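Local atomic coordinates of lantibiotic dehydratase (Microbispora corallina, PDB entry 5EHK), a protein that probably dehydrates serine and threonine residues of the NAI-107 precursor peptide, drawing on glutamyl-tRNA, during lantibiotic biosynthesis. Residues V381-T384 against E385-A389; A509-L512 against D513-S516; Q831-F834 against L835-Q838. All blocks are in the same frame, centred on the assembly; numbering follows the deposited sequence.

Contact 1. Residues V381-T384 against E385-A389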
ATOM      1  N   VAL A 381      26.805  25.025  31.132  1.00 29.27           N
ATOM      2  CA  VAL A 381      27.350  23.803  30.544  1.00 32.24           C
ATOM      3  C   VAL A 381      26.198  22.878  30.155  1.00 31.92           C
ATOM      4  O   VAL A 381      26.277  22.162  29.161  1.00 28.40           O
ATOM      5  CB  VAL A 381      28.371  23.081  31.491  1.00 24.48           C
ATOM      6  CG1 VAL A 381      27.687  22.576  32.766  1.00 28.89           C
ATOM      7  CG2 VAL A 381      29.109  21.954  30.767  1.00 20.12           C
ATOM      8  N   VAL A 382      25.114  22.936  30.923  1.00 33.18           N
ATOM      9  CA  VAL A 382      23.935  22.134  30.643  1.00 34.38           C
ATOM     10  C   VAL A 382      23.189  22.650  29.412  1.00 30.68           C
ATOM     11  O   VAL A 382      22.855  21.870  28.523  1.00 29.30           O
ATOM     12  CB  VAL A 382      22.994  22.075  31.845  1.00 37.01           C
ATOM     13  CG1 VAL A 382      21.644  21.471  31.434  1.00 26.46           C
ATOM     14  CG2 VAL A 382      23.643  21.270  32.961  1.00 29.84           C
ATOM     15  N   ARG A 383      22.948  23.957  29.356  1.00 26.65           N
ATOM     16  CA  ARG A 383      22.354  24.575  28.171  1.00 28.66           C
ATOM     17  C   ARG A 383      23.074  24.157  26.883  1.00 29.02           C
ATOM     18  O   ARG A 383      22.451  23.951  25.851  1.00 32.13           O
ATOM     19  CB  ARG A 383      22.393  26.094  28.291  1.00 32.33           C
ATOM     20  CG  ARG A 383      21.713  26.837  27.148  1.00 32.05           C
ATOM     21  CD  ARG A 383      22.334  28.208  26.968  1.00 34.29           C
ATOM     22  NE  ARG A 383      21.350  29.254  26.714  1.00 35.11           N
ATOM     23  CZ  ARG A 383      21.166  30.322  27.486  1.00 37.71           C
ATOM     24  NH1 ARG A 383      21.891  30.500  28.585  1.00 37.40           N
ATOM     25  NH2 ARG A 383      20.251  31.222  27.157  1.00 35.75           N
ATOM     26  N   THR A 384      24.384  23.999  26.950  1.00 30.18           N
ATOM     27  CA  THR A 384      25.153  23.575  25.789  1.00 27.49           C
ATOM     28  C   THR A 384      24.968  22.091  25.465  1.00 24.08           C
ATOM     29  O   THR A 384      25.042  21.690  24.301  1.00 21.66           O
ATOM     30  CB  THR A 384      26.637  23.959  25.958  1.00 23.43           C
ATOM     31  OG1 THR A 384      26.734  25.374  25.776  1.00 23.42           O
ATOM     32  CG2 THR A 384      27.542  23.258  24.925  1.00 20.64           C
ATOM     33  N   GLU A 385      24.742  21.280  26.498  1.00 26.01           N
ATOM     34  CA  GLU A 385      24.530  19.846  26.299  1.00 26.80           C
ATOM     35  C   GLU A 385      23.238  19.685  25.518  1.00 25.68           C
ATOM     36  O   GLU A 385      23.218  19.097  24.437  1.00 26.59           O
ATOM     37  CB  GLU A 385      24.461  19.100  27.639  1.00 21.00           C
ATOM     38  CG  GLU A 385      24.473  17.560  27.550  1.00 23.70           C
ATOM     39  CD  GLU A 385      25.687  16.956  26.810  1.00 29.88           C
ATOM     40  OE1 GLU A 385      26.850  17.199  27.205  1.00 33.06           O
ATOM     41  OE2 GLU A 385      25.470  16.199  25.837  1.00 37.13           O
ATOM     42  N   ILE A 386      22.179  20.277  26.050  1.00 19.48           N
ATOM     43  CA  ILE A 386      20.887  20.225  25.426  1.00 17.22           C
ATOM     44  C   ILE A 386      20.916  20.767  24.009  1.00 20.21           C
ATOM     45  O   ILE A 386      20.354  20.160  23.113  1.00 25.09           O
ATOM     46  CB  ILE A 386      19.872  20.985  26.263  1.00 20.55           C
ATOM     47  CG1 ILE A 386      19.796  20.344  27.654  1.00 16.11           C
ATOM     48  CG2 ILE A 386      18.507  21.015  25.567  1.00 13.91           C
ATOM     49  CD1 ILE A 386      18.875  21.044  28.577  1.00 16.60           C
ATOM     50  N   GLU A 387      21.615  21.862  23.772  1.00 20.87           N
ATOM     51  CA  GLU A 387      21.704  22.362  22.406  1.00 21.04           C
ATOM     52  C   GLU A 387      22.398  21.389  21.463  1.00 24.55           C
ATOM     53  O   GLU A 387      22.038  21.310  20.285  1.00 30.73           O
ATOM     54  CB  GLU A 387      22.412  23.704  22.359  1.00 19.84           C
ATOM     55  CG  GLU A 387      21.649  24.774  23.092  1.00 25.33           C
ATOM     56  CD  GLU A 387      22.385  26.089  23.132  1.00 27.97           C
ATOM     57  OE1 GLU A 387      23.536  26.136  22.656  1.00 27.35           O
ATOM     58  OE2 GLU A 387      21.824  27.063  23.671  1.00 28.84           O
ATOM     59  N   ARG A 388      23.388  20.651  21.963  1.00 25.01           N
ATOM     60  CA  ARG A 388      24.139  19.726  21.118  1.00 28.71           C
ATOM     61  C   ARG A 388      23.289  18.466  20.864  1.00 26.66           C
ATOM     62  O   ARG A 388      23.394  17.817  19.825  1.00 24.07           O
ATOM     63  CB  ARG A 388      25.475  19.349  21.781  1.00 27.36           C
ATOM     64  CG  ARG A 388      26.603  20.389  21.595  1.00 43.43           C
ATOM     65  CD  ARG A 388      28.011  19.826  21.918  1.00 49.07           C
ATOM     66  NE  ARG A 388      28.646  19.211  20.750  1.00 61.92           N
ATOM     67  CZ  ARG A 388      29.963  19.101  20.563  1.00 61.69           C
ATOM     68  NH1 ARG A 388      30.817  19.551  21.476  1.00 56.12           N
ATOM     69  NH2 ARG A 388      30.427  18.532  19.455  1.00 56.64           N
ATOM     70  N   ALA A 389      22.421  18.158  21.815  1.00 21.63           N
ATOM     71  CA  ALA A 389      21.559  16.997  21.722  1.00 21.09           C
ATOM     72  C   ALA A 389      20.491  17.220  20.658  1.00 23.83           C
ATOM     73  O   ALA A 389      20.334  16.409  19.739  1.00 19.49           O
ATOM     74  CB  ALA A 389      20.938  16.712  23.063  1.00 15.64           C
TER
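Arg383 sends its CG anti to the backbone N (chi1 -176°), whereas CG of Glu387 stands beside its own N and anti to the carbonyl carbon (chi1 -64°); from successive turns of one helix the two side chains therefore run side by side in the same direction. Glu387 OE2 comes in at the edge of the guanidinium, near its plane, but at 3.8 Å from Arg383 NE the salt bridge is long. The guanidinium and carboxylate planes stand 71° apart, which rules out a coplanar two-bond pairing. Glu387 OE2 is also 3.5 Å from Arg383 CD, so the carboxylate lies against the aliphatic shank as well. The strongest polar partners lie elsewhere, Asp10 for Arg383 and the Ala8 amide for Glu387; Glu380 and Arg793 add further salt bridges.

On another side of the helix, Val382 CG1 meets Ile386 CD1 at 4.0 Å. The i to i+4 bond beneath them, from Ile386 N to Val382 O, measures 3.0 Å. Its counterpart under the charged pair joins Glu387 N to Arg383 O at 3.1 Å.

Helix 380-395 packs Ile386 against Val522 of strand 521-524 and Val788 of strand 785-792, while Glu387 touches Leu790 of the latter strand.

Contact 2. Residues A509-L512 against D513-S516; sequences APSL and DELS
Ser511 caps the first turn of the helix that follows: its OG accepts a hydrogen bond from Glu514 N at 3.2 Å. The N-H points almost directly at the oxygen, with an angle of 160°. The torsion behind this places OG between the backbone N and the carbonyl carbon of Ser511 (chi1 60°). Beyond the capped amide, the Glu514 chain extends past Ser511 OG and lies across Pro510 at about a right angle, its carboxylate meeting the proline ring through OE1, 3.5 Å from Pro510 CB. This is contact between a carboxylate oxygen and ring carbons rather than a polar bond.

Ala509 aims its CB at the helix, where it meets Leu515 CB at 3.7 Å. This apolar touch lies between the residue two before the cap and the first turn of the helix. Meanwhile Ser511 O receives Leu515 N at 3.1 Å, so serine holds two successive amides, one through its side chain and one through its backbone.

Ser516 grips Leu512 O twice, by its backbone N at 3.1 Å and its OG at 3.0 Å, from opposite faces of the carbonyl plane. The hydroxyl thereby gains an acceptor within its own helix. Together these features identify a serine N-cap, with adjoining apolar contact, where strand 500-508 gives way to the short helix 512-516.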
ATOM      1  N   ALA A 509      22.387  14.546  38.556  1.00 35.49           N
ATOM      2  CA  ALA A 509      23.764  14.679  39.037  1.00 38.42           C
ATOM      3  C   ALA A 509      23.798  14.181  40.468  1.00 31.57           C
ATOM      4  O   ALA A 509      22.756  14.076  41.098  1.00 30.80           O
ATOM      5  CB  ALA A 509      24.216  16.143  38.963  1.00 40.93           C
ATOM      6  N   PRO A 510      24.989  13.859  40.987  1.00 42.78           N
ATOM      7  CA  PRO A 510      25.124  13.469  42.406  1.00 40.87           C
ATOM      8  C   PRO A 510      24.842  14.620  43.399  1.00 38.42           C
ATOM      9  O   PRO A 510      24.297  14.406  44.499  1.00 34.46           O
ATOM     10  CB  PRO A 510      26.577  13.010  42.504  1.00 33.76           C
ATOM     11  CG  PRO A 510      26.999  12.727  41.089  1.00 36.70           C
ATOM     12  CD  PRO A 510      26.245  13.680  40.239  1.00 41.67           C
ATOM     13  N   SER A 511      25.215  15.831  43.006  1.00 32.33           N
ATOM     14  CA  SER A 511      25.044  17.000  43.854  1.00 35.72           C
ATOM     15  C   SER A 511      25.014  18.246  42.974  1.00 43.50           C
ATOM     16  O   SER A 511      25.588  18.226  41.879  1.00 44.24           O
ATOM     17  CB  SER A 511      26.210  17.085  44.827  1.00 40.08           C
ATOM     18  OG  SER A 511      27.434  17.200  44.112  1.00 32.74           O
ATOM     19  N   LEU A 512      24.372  19.324  43.442  1.00 41.01           N
ATOM     20  CA  LEU A 512      24.336  20.581  42.677  1.00 40.17           C
ATOM     21  C   LEU A 512      25.715  21.008  42.199  1.00 42.58           C
ATOM     22  O   LEU A 512      25.869  21.551  41.103  1.00 39.52           O
ATOM     23  CB  LEU A 512      23.733  21.730  43.494  1.00 40.28           C
ATOM     24  CG  LEU A 512      22.212  21.874  43.588  1.00 46.18           C
ATOM     25  CD1 LEU A 512      21.824  23.288  44.041  1.00 38.04           C
ATOM     26  CD2 LEU A 512      21.536  21.491  42.271  1.00 37.99           C
ATOM     27  N   ASP A 513      26.719  20.728  43.024  1.00 45.12           N
ATOM     28  CA  ASP A 513      28.064  21.233  42.790  1.00 46.20           C
ATOM     29  C   ASP A 513      28.814  20.371  41.777  1.00 39.75           C
ATOM     30  O   ASP A 513      29.501  20.902  40.890  1.00 39.56           O
ATOM     31  CB  ASP A 513      28.828  21.360  44.117  1.00 43.33           C
ATOM     32  CG  ASP A 513      28.063  22.182  45.154  1.00 47.69           C
ATOM     33  OD1 ASP A 513      26.834  21.952  45.318  1.00 45.99           O
ATOM     34  OD2 ASP A 513      28.685  23.053  45.802  1.00 45.25           O
ATOM     35  N   GLU A 514      28.664  19.053  41.866  1.00 32.47           N
ATOM     36  CA  GLU A 514      29.293  18.212  40.858  1.00 40.24           C
ATOM     37  C   GLU A 514      28.653  18.474  39.476  1.00 46.10           C
ATOM     38  O   GLU A 514      29.301  18.317  38.425  1.00 39.33           O
ATOM     39  CB  GLU A 514      29.209  16.736  41.238  1.00 38.41           C
ATOM     40  CG  GLU A 514      30.035  16.369  42.459  1.00 37.07           C
ATOM     41  CD  GLU A 514      30.182  14.862  42.663  1.00 36.94           C
ATOM     42  OE1 GLU A 514      29.616  14.351  43.654  1.00 34.81           O
ATOM     43  OE2 GLU A 514      30.858  14.193  41.835  1.00 32.24           O
ATOM     44  N   LEU A 515      27.391  18.909  39.499  1.00 39.52           N
ATOM     45  CA  LEU A 515      26.679  19.314  38.299  1.00 38.56           C
ATOM     46  C   LEU A 515      27.410  20.482  37.689  1.00 42.05           C
ATOM     47  O   LEU A 515      27.742  20.472  36.497  1.00 44.13           O
ATOM     48  CB  LEU A 515      25.236  19.723  38.621  1.00 42.98           C
ATOM     49  CG  LEU A 515      24.206  19.862  37.482  1.00 36.48           C
ATOM     50  CD1 LEU A 515      22.832  20.062  38.067  1.00 37.97           C
ATOM     51  CD2 LEU A 515      24.511  20.996  36.527  1.00 33.12           C
ATOM     52  N   SER A 516      27.626  21.502  38.517  1.00 43.31           N
ATOM     53  CA  SER A 516      28.245  22.751  38.088  1.00 40.16           C
ATOM     54  C   SER A 516      29.550  22.442  37.379  1.00 39.95           C
ATOM     55  O   SER A 516      29.939  23.142  36.444  1.00 35.25           O
ATOM     56  CB  SER A 516      28.530  23.619  39.304  1.00 43.92           C
ATOM     57  OG  SER A 516      27.338  23.916  40.003  1.00 48.23           O
TER

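Contact 3. Residues Q831-F834 against L835-Q838; sequences QDDF and LRDQ
Phe834 and Gln838 supply the CH-pi part of this contact: Gln838 CB sits over the centre of one ring face, 3.6 Å from the centroid of the Phe834 ring and 11° off the normal. With Phe834 CG anti to the backbone N (chi1 -168°), the ring lies where the glutamine chain can cross it at about a right angle. Gln838 N also donates to Phe834 O at 2.7 Å, joining the same two residues through the backbone.

Ionic contact is made by Asp833 and Arg836. Arg836 NH2 donates to Asp833 OD1 at 3.2 Å, and NE adds a weak bond to the same oxygen. OD1 lies in the guanidinium plane, yet NH2 meets the carboxylate from above, the two planes being 68° apart. Asp832 CB lies over one guanidinium face, 3.7 Å from Arg836 NH2.

Routine backbone bonds complete the turn, including Leu835 N to Gln831 O at 2.8 Å.

Asp833 OD1 also pairs with Arg942, which Asp837 shares, while Asp833 OD2 bonds Ser230 OG of the second subunit; Arg836 NH1 reaches Leu938 O. Two arginines on one oxygen would probably keep Asp833 ionised, and its other oxygen ties the turn to the dimer partner.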
ATOM      1  N   GLN A 831      -3.485  -0.828 -27.637  1.00 15.46           N
ATOM      2  CA  GLN A 831      -3.852   0.528 -28.057  1.00 14.28           C
ATOM      3  C   GLN A 831      -3.358   0.897 -29.462  1.00 13.51           C
ATOM      4  O   GLN A 831      -4.102   1.483 -30.264  1.00 12.06           O
ATOM      5  CB  GLN A 831      -3.401   1.560 -27.014  1.00 12.30           C
ATOM      6  CG  GLN A 831      -4.239   1.564 -25.744  1.00 12.05           C
ATOM      7  CD  GLN A 831      -3.704   2.488 -24.636  1.00 12.35           C
ATOM      8  OE1 GLN A 831      -2.730   3.197 -24.821  1.00 12.84           O
ATOM      9  NE2 GLN A 831      -4.344   2.461 -23.482  1.00 13.61           N
ATOM     10  N   ASP A 832      -2.103   0.584 -29.758  1.00 15.27           N
ATOM     11  CA  ASP A 832      -1.582   0.840 -31.102  1.00 13.04           C
ATOM     12  C   ASP A 832      -2.415   0.235 -32.231  1.00 13.06           C
ATOM     13  O   ASP A 832      -2.706   0.930 -33.197  1.00 14.86           O
ATOM     14  CB  ASP A 832      -0.139   0.400 -31.195  1.00 11.43           C
ATOM     15  CG  ASP A 832       0.722   1.248 -30.361  1.00 10.06           C
ATOM     16  OD1 ASP A 832       0.138   2.184 -29.820  1.00 11.06           O
ATOM     17  OD2 ASP A 832       1.937   1.028 -30.244  1.00 14.79           O
ATOM     18  N   ASP A 833      -2.832  -1.024 -32.094  1.00 12.37           N
ATOM     19  CA  ASP A 833      -3.740  -1.636 -33.084  1.00 16.08           C
ATOM     20  C   ASP A 833      -5.088  -0.932 -33.149  1.00 14.23           C
ATOM     21  O   ASP A 833      -5.612  -0.696 -34.240  1.00 14.07           O
ATOM     22  CB  ASP A 833      -3.977  -3.136 -32.834  1.00 14.46           C
ATOM     23  CG  ASP A 833      -2.881  -4.011 -33.431  1.00 21.78           C
ATOM     24  OD1 ASP A 833      -2.167  -3.525 -34.344  1.00 23.11           O
ATOM     25  OD2 ASP A 833      -2.710  -5.165 -32.961  1.00 24.44           O
ATOM     26  N   PHE A 834      -5.637  -0.595 -31.982  1.00 12.58           N
ATOM     27  CA  PHE A 834      -6.917   0.092 -31.919  1.00 11.66           C
ATOM     28  C   PHE A 834      -6.816   1.454 -32.647  1.00 12.65           C
ATOM     29  O   PHE A 834      -7.712   1.842 -33.400  1.00  9.14           O
ATOM     30  CB  PHE A 834      -7.372   0.251 -30.463  1.00 12.31           C
ATOM     31  CG  PHE A 834      -8.809   0.688 -30.326  1.00  9.61           C
ATOM     32  CD1 PHE A 834      -9.822  -0.249 -30.310  1.00  5.92           C
ATOM     33  CD2 PHE A 834      -9.134   2.036 -30.262  1.00  7.54           C
ATOM     34  CE1 PHE A 834     -11.111   0.129 -30.211  1.00  6.39           C
ATOM     35  CE2 PHE A 834     -10.434   2.425 -30.173  1.00  9.75           C
ATOM     36  CZ  PHE A 834     -11.438   1.467 -30.149  1.00  8.00           C
ATOM     37  N   LEU A 835      -5.702   2.151 -32.409  1.00 11.54           N
ATOM     38  CA  LEU A 835      -5.383   3.406 -33.077  1.00 11.87           C
ATOM     39  C   LEU A 835      -5.212   3.279 -34.592  1.00 14.12           C
ATOM     40  O   LEU A 835      -5.636   4.161 -35.346  1.00 13.33           O
ATOM     41  CB  LEU A 835      -4.128   4.024 -32.470  1.00 11.63           C
ATOM     42  CG  LEU A 835      -4.266   4.591 -31.054  1.00 12.10           C
ATOM     43  CD1 LEU A 835      -2.904   4.881 -30.442  1.00  6.71           C
ATOM     44  CD2 LEU A 835      -5.161   5.842 -31.059  1.00  8.59           C
ATOM     45  N   ARG A 836      -4.581   2.198 -35.038  1.00 14.00           N
ATOM     46  CA  ARG A 836      -4.386   1.972 -36.472  1.00 13.58           C
ATOM     47  C   ARG A 836      -5.706   1.686 -37.197  1.00 17.24           C
ATOM     48  O   ARG A 836      -5.978   2.251 -38.257  1.00 17.80           O
ATOM     49  CB  ARG A 836      -3.363   0.848 -36.709  1.00 14.68           C
ATOM     50  CG  ARG A 836      -1.918   1.261 -36.393  1.00 18.77           C
ATOM     51  CD  ARG A 836      -0.882   0.233 -36.805  1.00 16.84           C
ATOM     52  NE  ARG A 836      -0.665  -0.768 -35.767  1.00 21.01           N
ATOM     53  CZ  ARG A 836       0.403  -0.826 -34.976  1.00 19.33           C
ATOM     54  NH1 ARG A 836       1.393   0.046 -35.119  1.00 15.96           N
ATOM     55  NH2 ARG A 836       0.488  -1.781 -34.056  1.00 19.14           N
ATOM     56  N   ASP A 837      -6.538   0.852 -36.582  1.00 14.17           N
ATOM     57  CA  ASP A 837      -7.704   0.287 -37.227  1.00 12.90           C
ATOM     58  C   ASP A 837      -9.066   0.861 -36.826  1.00 14.06           C
ATOM     59  O   ASP A 837      -9.940   0.994 -37.669  1.00 15.77           O
ATOM     60  CB  ASP A 837      -7.739  -1.219 -36.952  1.00 17.34           C
ATOM     61  CG  ASP A 837      -6.502  -1.939 -37.439  1.00 17.18           C
ATOM     62  OD1 ASP A 837      -5.851  -1.485 -38.399  1.00 14.93           O
ATOM     63  OD2 ASP A 837      -6.192  -2.990 -36.862  1.00 23.27           O
ATOM     64  N   GLN A 838      -9.264   1.169 -35.548  1.00 15.65           N
ATOM     65  CA  GLN A 838     -10.599   1.524 -35.044  1.00 13.44           C
ATOM     66  C   GLN A 838     -10.853   3.031 -34.899  1.00 14.94           C
ATOM     67  O   GLN A 838     -11.948   3.502 -35.195  1.00 14.46           O
ATOM     68  CB  GLN A 838     -10.907   0.818 -33.708  1.00 13.35           C
ATOM     69  CG  GLN A 838     -11.430  -0.609 -33.837  1.00 13.97           C
ATOM     70  CD  GLN A 838     -10.359  -1.614 -34.248  1.00 16.00           C
ATOM     71  OE1 GLN A 838      -9.261  -1.654 -33.674  1.00 16.52           O
ATOM     72  NE2 GLN A 838     -10.673  -2.425 -35.250  1.00 13.11           N
TER

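From the N terminus, contact 1 comes first, within helix 380-395 just after strand 366-379. Contact 2 follows at the start of helix 512-516, and contact 3 near the end of helix 828-837. Each joins consecutive residues, so none closes a long loop, and the three run in series without nesting or crossing. Contacts 1 and 2, centres 16 Å apart, nevertheless touch: Val382 CG2 packs on Leu515 CD2 at 3.7 Å, and Phe520 borders both, joining the two helices within the N-terminal dehydratase region. Contact 3, in the C-terminal region, lies on the opposite side of the chain's centre from the other two, its nearest atoms about 52 Å from contact 1 and about 69 Å from contact 2.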